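Local coordinates for protein glucosidase (Croceicoccus marinus, PDB 5Z3K) that probably hydrolyses O-glycosidic bonds as a beta-glucosidase of glycoside hydrolase family 39, at residues N280-A285 with L373-A378. Numbering follows the deposited sequence.
Sequences NAAFLA and LISNYA
Ser375 OG donates a hydrogen bond to the backbone O of Ala282, 2.8 Å away. The C=O...OG angle is 114°, with the donor tilted a little from the carbonyl plane. OG lies anti to the backbone N of Ser375 (chi1 -179°), which carries it to the helix. Ala285 CB packs on Ser375 CB at 3.8 Å. The helix, 277-291, belongs to the TIM barrel of this GH39 enzyme and follows barrel strand 259-266. The strand, 369-376, belongs to the separate beta-sheet domain, so the contact lies in the buried interface of the two. Val475 of the neighbouring strand touches both Ser375 and Ala285. Beyond the strand end, Tyr377 lays its ring beside the helix. Tyr377 CD1 comes within 3.4 Å of Phe283 N. Tyr377 CE1 lies against Phe283 CB at 3.6 Å. The Phe283 ring turns its edge, at CD2, to the Tyr377 face in a T-shaped pair with planes at 82°. Tyr377 OH is hydrogen-bonded to Arg234 O. An alanine at Tyr377 would probably open a gap beside the edge of the Phe283 ring and leave Arg234 O without this donor. Ala282 CB meets the Tyr377 ring at its edge, 3.9 Å from Tyr377 CD1.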
loop_
_atom_site.group_PDB
_atom_site.type_symbol
_atom_site.label_atom_id
_atom_site.label_comp_id
_atom_site.label_asym_id
_atom_site.label_seq_id
_atom_site.Cartn_x
_atom_site.Cartn_y
_atom_site.Cartn_z
ATOM N N ASN A 280 8.706 13.939 -0.279
ATOM C CA ASN A 280 7.779 12.831 -0.088
ATOM C C ASN A 280 7.956 11.780 -1.178
ATOM O O ASN A 280 7.960 10.578 -0.894
ATOM C CB ASN A 280 6.344 13.379 -0.079
ATOM C CG ASN A 280 5.323 12.380 0.472
ATOM O OD1 ASN A 280 5.261 11.232 0.033
ATOM N ND2 ASN A 280 4.508 12.828 1.426
ATOM N N ALA A 281 8.106 12.226 -2.431
ATOM C CA ALA A 281 8.356 11.319 -3.549
ATOM C C ALA A 281 9.592 10.461 -3.305
ATOM O O ALA A 281 9.565 9.237 -3.490
ATOM C CB ALA A 281 8.523 12.131 -4.834
ATOM N N ALA A 282 10.694 11.091 -2.896
ATOM C CA ALA A 282 11.907 10.325 -2.639
ATOM C C ALA A 282 11.704 9.378 -1.464
ATOM O O ALA A 282 12.205 8.245 -1.476
ATOM C CB ALA A 282 13.087 11.263 -2.385
ATOM N N PHE A 283 10.962 9.821 -0.450
ATOM C CA PHE A 283 10.671 8.954 0.692
ATOM C C PHE A 283 9.926 7.707 0.250
ATOM O O PHE A 283 10.281 6.587 0.636
ATOM C CB PHE A 283 9.855 9.711 1.749
ATOM C CG PHE A 283 9.437 8.861 2.933
ATOM C CD1 PHE A 283 8.324 8.020 2.864
ATOM C CD2 PHE A 283 10.160 8.911 4.125
ATOM C CE1 PHE A 283 7.947 7.238 3.973
ATOM C CE2 PHE A 283 9.786 8.153 5.227
ATOM C CZ PHE A 283 8.686 7.306 5.150
ATOM N N LEU A 284 8.852 7.880 -0.532
ATOM C CA LEU A 284 8.021 6.719 -0.823
ATOM C C LEU A 284 8.748 5.742 -1.744
ATOM O O LEU A 284 8.564 4.526 -1.611
ATOM C CB LEU A 284 6.667 7.158 -1.390
ATOM C CG LEU A 284 6.534 7.586 -2.838
ATOM C CD1 LEU A 284 6.114 6.388 -3.682
ATOM C CD2 LEU A 284 5.508 8.728 -2.940
ATOM N N ALA A 285 9.623 6.236 -2.626
ATOM C CA ALA A 285 10.426 5.322 -3.431
ATOM C C ALA A 285 11.440 4.570 -2.567
ATOM O O ALA A 285 11.602 3.351 -2.708
ATOM C CB ALA A 285 11.117 6.081 -4.569
ATOM N N LEU A 373 15.762 1.299 -10.419
ATOM C CA LEU A 373 15.117 2.374 -9.682
ATOM C C LEU A 373 16.075 2.881 -8.616
ATOM O O LEU A 373 16.661 2.078 -7.889
ATOM C CB LEU A 373 13.829 1.865 -9.032
ATOM C CG LEU A 373 13.077 2.886 -8.190
ATOM C CD1 LEU A 373 12.409 3.932 -9.115
ATOM C CD2 LEU A 373 12.038 2.199 -7.349
ATOM N N ILE A 374 16.241 4.199 -8.532
ATOM C CA ILE A 374 17.164 4.829 -7.600
ATOM C C ILE A 374 16.455 5.982 -6.911
ATOM O O ILE A 374 15.928 6.876 -7.582
ATOM C CB ILE A 374 18.425 5.361 -8.311
ATOM C CG1 ILE A 374 19.120 4.262 -9.117
ATOM C CG2 ILE A 374 19.363 6.022 -7.294
ATOM C CD1 ILE A 374 20.120 4.814 -10.131
ATOM N N SER A 375 16.474 5.991 -5.580
ATOM C CA SER A 375 15.982 7.138 -4.824
ATOM C C SER A 375 17.102 7.680 -3.957
ATOM O O SER A 375 17.796 6.911 -3.282
ATOM C CB SER A 375 14.776 6.790 -3.951
ATOM O OG SER A 375 14.313 7.946 -3.249
ATOM N N ASN A 376 17.270 8.997 -3.981
ATOM C CA ASN A 376 18.223 9.700 -3.131
ATOM C C ASN A 376 17.410 10.495 -2.114
ATOM O O ASN A 376 16.957 11.608 -2.400
ATOM C CB ASN A 376 19.132 10.601 -3.976
ATOM C CG ASN A 376 20.329 11.109 -3.200
ATOM O OD1 ASN A 376 20.559 10.702 -2.059
ATOM N ND2 ASN A 376 21.103 11.991 -3.816
ATOM N N TYR A 377 17.211 9.913 -0.933
ATOM C CA TYR A 377 16.382 10.497 0.113
ATOM C C TYR A 377 17.216 10.772 1.358
ATOM O O TYR A 377 17.999 9.922 1.788
ATOM C CB TYR A 377 15.208 9.567 0.484
ATOM C CG TYR A 377 14.440 10.105 1.669
ATOM C CD1 TYR A 377 13.492 11.107 1.499
ATOM C CD2 TYR A 377 14.712 9.671 2.960
ATOM C CE1 TYR A 377 12.815 11.630 2.572
ATOM C CE2 TYR A 377 14.044 10.204 4.048
ATOM C CZ TYR A 377 13.096 11.186 3.840
ATOM O OH TYR A 377 12.414 11.715 4.914
ATOM N N ALA A 378 17.012 11.938 1.971
ATOM C CA ALA A 378 17.740 12.319 3.180
ATOM C C ALA A 378 16.756 12.528 4.323
ATOM O O ALA A 378 15.839 13.347 4.212
ATOM C CB ALA A 378 18.564 13.589 2.941
#